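Local coordinates for flavin-dependent monooxygenase, oxygenase subunit HsaA (PDB 2RFQ), which hydroxylates the steroid catabolite 3-HSA ortho to its phenolic hydroxyl, using reduced FMN and oxygen, during bacterial cholesterol breakdown, at residues R282-A293 / R332-S343. Residues are numbered along the deposited sequence; the frame is centred on the assembly and turned at random.
Sequences RIAEASSDIDAA and RAISSIDKLFES
Lys339 lies across Glu285 at about a right angle where two long antiparallel helices, 277-309 and 316-344, pack in the C-terminal helical domain of the acyl-CoA dehydrogenase fold. The axes of the two segments pass 8.5 Å apart, a closeness made possible by small residues: Ala286 and Ser336 face each other with their CA atoms 4.4 Å apart. Lys339 illustrates how a long side chain can serve two environments in turn. From CB the Lys339 chain runs extended through CG and CD to CE; Lys339 CD lies 3.5 Å from Glu285 OE1, and CE is as close to it and also touches Glu285 CB. A bend at the last torsion (chi4 56°) then swings NZ off the carboxylate, and the ammonium donates to a water instead. That water gives its own protons to Asp289 OD2 and Ser336 OG; Asp289 OD2 and Lys339 NZ, 4.4 Å apart, stand too far from each other for a salt bridge, and the water spans them. Asp289 OD1 forms a salt bridge with Arg328 of a second subunit. Glu285 itself is held from one turn back, Arg282 gripping it side-on in the guanidinium plane, with Arg282 NE 2.6 Å from Glu285 OE1 and NH1 bonded to OE2. Replacing Glu285 with an alanine is likely to leave the Arg282 guanidinium without this two-nitrogen grip and take the carboxylate away from Lys339 CD and CE. Deeper in, Leu340 CD2 rests on Ala286 CB, and the leucine also touches His256 of helix 233-266. At the other end, Arg332 lays CD over Asp289 O and the Ala293 backbone before its NH2 reaches Asp289 OD1 of that second subunit. Between these ends, Ser336 OG donates to Arg332 O at 2.7 Å, on the opposite face of that carbonyl from Ser336 N.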
ATOM      1  N   ARG A 282      -1.196   5.738  12.981  1.00  8.17           N
ATOM      2  CA  ARG A 282      -1.020   4.280  12.872  1.00  7.95           C
ATOM      3  C   ARG A 282      -2.010   3.560  13.768  1.00  7.68           C
ATOM      4  O   ARG A 282      -2.550   2.527  13.381  1.00  7.91           O
ATOM      5  CB  ARG A 282       0.405   3.866  13.207  1.00  9.02           C
ATOM      6  CG  ARG A 282       1.467   4.530  12.312  1.00  9.55           C
ATOM      7  CD  ARG A 282       1.487   4.001  10.847  1.00 14.67           C
ATOM      8  NE  ARG A 282       0.627   4.730   9.909  1.00 19.95           N
ATOM      9  CZ  ARG A 282       0.931   5.894   9.328  1.00 21.41           C
ATOM     10  NH1 ARG A 282       0.078   6.440   8.461  1.00 22.11           N
ATOM     11  NH2 ARG A 282       2.065   6.527   9.622  1.00 21.33           N
ATOM     12  N   ILE A 283      -2.240   4.098  14.971  1.00  7.52           N
ATOM     13  CA  ILE A 283      -3.258   3.546  15.884  1.00  7.83           C
ATOM     14  C   ILE A 283      -4.670   3.599  15.278  1.00  6.61           C
ATOM     15  O   ILE A 283      -5.445   2.631  15.410  1.00  7.16           O
ATOM     16  CB  ILE A 283      -3.162   4.236  17.273  1.00  8.16           C
ATOM     17  CG1 ILE A 283      -2.084   3.511  18.096  1.00  9.53           C
ATOM     18  CG2 ILE A 283      -4.498   4.251  18.032  1.00 12.44           C
ATOM     19  CD1 ILE A 283      -1.485   4.417  19.203  1.00 12.41           C
ATOM     20  N   ALA A 284      -5.006   4.705  14.611  1.00  6.75           N
ATOM     21  CA  ALA A 284      -6.312   4.836  13.971  1.00  6.90           C
ATOM     22  C   ALA A 284      -6.452   3.828  12.836  1.00  7.59           C
ATOM     23  O   ALA A 284      -7.478   3.154  12.715  1.00  8.19           O
ATOM     24  CB  ALA A 284      -6.525   6.259  13.457  1.00  7.50           C
ATOM     25  N   GLU A 285      -5.428   3.739  11.989  1.00  6.76           N
ATOM     26  CA  GLU A 285      -5.469   2.789  10.867  1.00  8.14           C
ATOM     27  C   GLU A 285      -5.627   1.350  11.353  1.00  8.66           C
ATOM     28  O   GLU A 285      -6.498   0.607  10.869  1.00  8.68           O
ATOM     29  CB  GLU A 285      -4.196   2.892  10.028  1.00  8.54           C
ATOM     30  CG  GLU A 285      -4.051   4.240   9.321  1.00  9.32           C
ATOM     31  CD  GLU A 285      -2.678   4.372   8.689  1.00 11.43           C
ATOM     32  OE1 GLU A 285      -1.716   3.764   9.221  1.00 12.92           O
ATOM     33  OE2 GLU A 285      -2.575   5.063   7.660  1.00 13.90           O
ATOM     34  N   ALA A 286      -4.798   0.970  12.324  1.00  8.38           N
ATOM     35  CA  ALA A 286      -4.796  -0.397  12.831  1.00  8.69           C
ATOM     36  C   ALA A 286      -6.116  -0.759  13.482  1.00  8.69           C
ATOM     37  O   ALA A 286      -6.704  -1.803  13.157  1.00  9.03           O
ATOM     38  CB  ALA A 286      -3.649  -0.592  13.813  1.00  8.36           C
ATOM     39  N   SER A 287      -6.606   0.106  14.371  1.00  7.78           N
ATOM     40  CA  SER A 287      -7.872  -0.202  15.052  1.00  7.62           C
ATOM     41  C   SER A 287      -9.006  -0.322  14.023  1.00  7.61           C
ATOM     42  O   SER A 287      -9.874  -1.212  14.116  1.00  7.21           O
ATOM     43  CB  SER A 287      -8.199   0.834  16.136  1.00  8.00           C
ATOM     44  OG  SER A 287      -8.286   2.127  15.581  1.00  8.50           O
ATOM     45  N   SER A 288      -9.011   0.571  13.027  1.00  6.76           N
ATOM     46  CA  SER A 288     -10.124   0.530  12.070  1.00  6.81           C
ATOM     47  C   SER A 288     -10.077  -0.729  11.233  1.00  7.13           C
ATOM     48  O   SER A 288     -11.101  -1.355  10.973  1.00  7.13           O
ATOM     49  CB  SER A 288     -10.111   1.767  11.175  1.00  6.55           C
ATOM     50  OG  SER A 288     -11.178   1.705  10.227  1.00  7.12           O
ATOM     51  N   ASP A 289      -8.883  -1.100  10.809  1.00  6.80           N
ATOM     52  CA  ASP A 289      -8.738  -2.276   9.921  1.00  7.15           C
ATOM     53  C   ASP A 289      -8.982  -3.591  10.656  1.00  7.57           C
ATOM     54  O   ASP A 289      -9.550  -4.533  10.080  1.00  7.38           O
ATOM     55  CB  ASP A 289      -7.387  -2.256   9.228  1.00  7.41           C
ATOM     56  CG  ASP A 289      -7.255  -1.091   8.258  1.00  8.15           C
ATOM     57  OD1 ASP A 289      -8.303  -0.483   7.897  1.00  8.13           O
ATOM     58  OD2 ASP A 289      -6.111  -0.801   7.838  1.00  9.21           O
ATOM     59  N   ILE A 290      -8.590  -3.640  11.924  1.00  6.76           N
ATOM     60  CA  ILE A 290      -8.891  -4.806  12.768  1.00  6.74           C
ATOM     61  C   ILE A 290     -10.400  -4.915  12.913  1.00  6.91           C
ATOM     62  O   ILE A 290     -10.965  -5.996  12.726  1.00  6.38           O
ATOM     63  CB  ILE A 290      -8.195  -4.707  14.149  1.00  5.90           C
ATOM     64  CG1 ILE A 290      -6.672  -4.820  13.951  1.00  6.75           C
ATOM     65  CG2 ILE A 290      -8.735  -5.801  15.070  1.00  7.10           C
ATOM     66  CD1 ILE A 290      -5.886  -4.297  15.172  1.00  7.38           C
ATOM     67  N   ASP A 291     -11.064  -3.790  13.198  1.00  6.67           N
ATOM     68  CA  ASP A 291     -12.510  -3.826  13.355  1.00  7.35           C
ATOM     69  C   ASP A 291     -13.191  -4.271  12.038  1.00  7.24           C
ATOM     70  O   ASP A 291     -14.152  -5.058  12.041  1.00  7.79           O
ATOM     71  CB  ASP A 291     -13.006  -2.436  13.740  1.00  7.74           C
ATOM     72  CG  ASP A 291     -14.514  -2.387  13.844  1.00  8.15           C
ATOM     73  OD1 ASP A 291     -15.056  -2.880  14.866  1.00 10.53           O
ATOM     74  OD2 ASP A 291     -15.167  -1.891  12.900  1.00 12.23           O
ATOM     75  N   ALA A 292     -12.697  -3.769  10.905  1.00  7.54           N
ATOM     76  CA  ALA A 292     -13.287  -4.163   9.616  1.00  6.69           C
ATOM     77  C   ALA A 292     -13.155  -5.677   9.402  1.00  7.02           C
ATOM     78  O   ALA A 292     -14.101  -6.349   8.959  1.00  7.21           O
ATOM     79  CB  ALA A 292     -12.626  -3.407   8.474  1.00  8.01           C
ATOM     80  N   ALA A 293     -11.967  -6.198   9.711  1.00  6.72           N
ATOM     81  CA  ALA A 293     -11.703  -7.639   9.619  1.00  6.46           C
ATOM     82  C   ALA A 293     -12.733  -8.417  10.421  1.00  7.09           C
ATOM     83  O   ALA A 293     -13.348  -9.338   9.906  1.00  7.33           O
ATOM     84  CB  ALA A 293     -10.301  -7.955  10.112  1.00  6.76           C
ATOM     85  N   ARG A 332      -5.754  -8.046   6.869  1.00  6.92           N
ATOM     86  CA  ARG A 332      -5.958  -6.788   7.605  1.00  6.25           C
ATOM     87  C   ARG A 332      -5.348  -6.880   9.015  1.00  7.06           C
ATOM     88  O   ARG A 332      -4.748  -5.928   9.518  1.00  7.19           O
ATOM     89  CB  ARG A 332      -7.452  -6.480   7.738  1.00  6.60           C
ATOM     90  CG  ARG A 332      -8.168  -6.178   6.403  1.00  4.60           C
ATOM     91  CD  ARG A 332      -9.574  -5.633   6.692  1.00  6.13           C
ATOM     92  NE  ARG A 332     -10.518  -6.007   5.632  1.00  5.83           N
ATOM     93  CZ  ARG A 332     -10.714  -5.328   4.496  1.00  8.44           C
ATOM     94  NH1 ARG A 332     -11.615  -5.757   3.613  1.00 10.37           N
ATOM     95  NH2 ARG A 332      -9.987  -4.251   4.220  1.00  7.24           N
ATOM     96  N   ALA A 333      -5.549  -8.023   9.660  1.00  6.88           N
ATOM     97  CA  ALA A 333      -5.018  -8.245  11.010  1.00  7.69           C
ATOM     98  C   ALA A 333      -3.492  -8.152  11.010  1.00  7.84           C
ATOM     99  O   ALA A 333      -2.898  -7.451  11.852  1.00  8.37           O
ATOM    100  CB  ALA A 333      -5.502  -9.566  11.565  1.00  7.81           C
ATOM    101  N   ILE A 334      -2.849  -8.829  10.068  1.00  7.71           N
ATOM    102  CA  ILE A 334      -1.375  -8.817   9.997  1.00  9.39           C
ATOM    103  C   ILE A 334      -0.858  -7.421   9.631  1.00  9.26           C
ATOM    104  O   ILE A 334       0.100  -6.936  10.237  1.00  9.34           O
ATOM    105  CB  ILE A 334      -0.873  -9.887   9.031  1.00 10.24           C
ATOM    106  CG1 ILE A 334      -1.247 -11.264   9.598  1.00 11.52           C
ATOM    107  CG2 ILE A 334       0.634  -9.789   8.869  1.00 11.40           C
ATOM    108  CD1 ILE A 334      -1.139 -12.407   8.609  1.00 12.54           C
ATOM    109  N   SER A 335      -1.471  -6.777   8.636  1.00  9.21           N
ATOM    110  CA  SER A 335      -1.063  -5.406   8.278  1.00  9.91           C
ATOM    111  C   SER A 335      -1.138  -4.464   9.477  1.00  9.28           C
ATOM    112  O   SER A 335      -0.256  -3.623   9.683  1.00  8.87           O
ATOM    113  CB  SER A 335      -1.933  -4.907   7.135  1.00 10.80           C
ATOM    114  OG  SER A 335      -1.623  -3.570   6.768  1.00 15.63           O
ATOM    115  N   SER A 336      -2.190  -4.624  10.280  1.00  8.60           N
ATOM    116  CA  SER A 336      -2.394  -3.787  11.458  1.00  8.22           C
ATOM    117  C   SER A 336      -1.345  -4.061  12.529  1.00  8.07           C
ATOM    118  O   SER A 336      -0.786  -3.117  13.111  1.00  8.05           O
ATOM    119  CB  SER A 336      -3.800  -4.017  11.976  1.00  8.66           C
ATOM    120  OG  SER A 336      -4.722  -3.612  10.946  1.00  7.74           O
ATOM    121  N   ILE A 337      -1.050  -5.338  12.776  1.00  7.20           N
ATOM    122  CA  ILE A 337      -0.001  -5.680  13.763  1.00  7.70           C
ATOM    123  C   ILE A 337       1.335  -5.103  13.266  1.00  7.51           C
ATOM    124  O   ILE A 337       2.125  -4.521  14.044  1.00  7.59           O
ATOM    125  CB  ILE A 337       0.122  -7.208  13.968  1.00  7.91           C
ATOM    126  CG1 ILE A 337      -1.154  -7.716  14.644  1.00  8.77           C
ATOM    127  CG2 ILE A 337       1.351  -7.529  14.853  1.00  8.58           C
ATOM    128  CD1 ILE A 337      -1.313  -9.197  14.549  1.00  9.68           C
ATOM    129  N   ASP A 338       1.590  -5.252  11.967  1.00  8.11           N
ATOM    130  CA  ASP A 338       2.824  -4.719  11.383  1.00  8.53           C
ATOM    131  C   ASP A 338       2.958  -3.214  11.643  1.00  8.48           C
ATOM    132  O   ASP A 338       4.052  -2.741  12.043  1.00  9.33           O
ATOM    133  CB  ASP A 338       2.887  -5.011   9.882  1.00  8.54           C
ATOM    134  CG  ASP A 338       3.218  -6.468   9.589  1.00  9.71           C
ATOM    135  OD1 ASP A 338       3.443  -7.235  10.547  1.00  9.55           O
ATOM    136  OD2 ASP A 338       3.253  -6.856   8.405  1.00 12.22           O
ATOM    137  N   LYS A 339       1.861  -2.471  11.437  1.00  8.00           N
ATOM    138  CA  LYS A 339       1.863  -1.031  11.655  1.00  9.09           C
ATOM    139  C   LYS A 339       2.225  -0.733  13.103  1.00  8.55           C
ATOM    140  O   LYS A 339       3.029   0.169  13.369  1.00  9.10           O
ATOM    141  CB  LYS A 339       0.492  -0.400  11.341  1.00  9.52           C
ATOM    142  CG  LYS A 339       0.105  -0.367   9.887  1.00 10.78           C
ATOM    143  CD  LYS A 339      -1.278   0.316   9.739  1.00 10.77           C
ATOM    144  CE  LYS A 339      -1.717   0.424   8.279  1.00 14.37           C
ATOM    145  NZ  LYS A 339      -1.738  -0.910   7.549  1.00 16.28           N
ATOM    146  N   LEU A 340       1.630  -1.486  14.033  1.00  8.02           N
ATOM    147  CA  LEU A 340       1.831  -1.209  15.469  1.00  8.29           C
ATOM    148  C   LEU A 340       3.264  -1.551  15.883  1.00  8.53           C
ATOM    149  O   LEU A 340       3.923  -0.772  16.610  1.00  9.08           O
ATOM    150  CB  LEU A 340       0.835  -1.978  16.343  1.00  9.07           C
ATOM    151  CG  LEU A 340      -0.629  -1.646  16.034  1.00 10.14           C
ATOM    152  CD1 LEU A 340      -1.590  -2.610  16.745  1.00 14.40           C
ATOM    153  CD2 LEU A 340      -0.913  -0.222  16.439  1.00 15.35           C
ATOM    154  N   PHE A 341       3.746  -2.701  15.423  1.00  7.83           N
ATOM    155  CA  PHE A 341       5.092  -3.150  15.779  1.00  8.45           C
ATOM    156  C   PHE A 341       6.115  -2.141  15.240  1.00  8.69           C
ATOM    157  O   PHE A 341       7.050  -1.731  15.951  1.00  8.84           O
ATOM    158  CB  PHE A 341       5.300  -4.564  15.205  1.00  7.67           C
ATOM    159  CG  PHE A 341       6.684  -5.118  15.399  1.00  8.17           C
ATOM    160  CD1 PHE A 341       7.207  -5.303  16.663  1.00  8.50           C
ATOM    161  CD2 PHE A 341       7.465  -5.453  14.291  1.00  8.43           C
ATOM    162  CE1 PHE A 341       8.506  -5.838  16.836  1.00  8.43           C
ATOM    163  CE2 PHE A 341       8.763  -5.988  14.456  1.00  7.68           C
ATOM    164  CZ  PHE A 341       9.279  -6.165  15.738  1.00  9.75           C
ATOM    165  N   GLU A 342       5.928  -1.717  13.992  1.00  8.68           N
ATOM    166  CA  GLU A 342       6.814  -0.713  13.375  1.00 10.16           C
ATOM    167  C   GLU A 342       6.777   0.605  14.173  1.00  9.74           C
ATOM    168  O   GLU A 342       7.803   1.202  14.456  1.00 10.45           O
ATOM    169  CB  GLU A 342       6.448  -0.441  11.922  1.00 10.54           C
ATOM    170  CG  GLU A 342       7.424   0.556  11.232  1.00 12.19           C
ATOM    171  CD  GLU A 342       7.008   0.946   9.798  1.00 14.89           C
ATOM    172  OE1 GLU A 342       5.841   0.732   9.410  1.00 23.08           O
ATOM    173  OE2 GLU A 342       7.840   1.508   9.068  1.00 20.50           O
ATOM    174  N   SER A 343       5.576   1.066  14.499  1.00  8.92           N
ATOM    175  CA  SER A 343       5.446   2.320  15.276  1.00  9.54           C
ATOM    176  C   SER A 343       6.141   2.257  16.645  1.00  9.43           C
ATOM    177  O   SER A 343       6.797   3.215  17.093  1.00 10.06           O
ATOM    178  CB  SER A 343       3.966   2.623  15.480  1.00  9.09           C
ATOM    179  OG  SER A 343       3.808   3.906  16.065  1.00  9.40           O
TER
HETATM  180  O   HOH W   1      -3.971  -1.811   8.953  1.00 14.27           O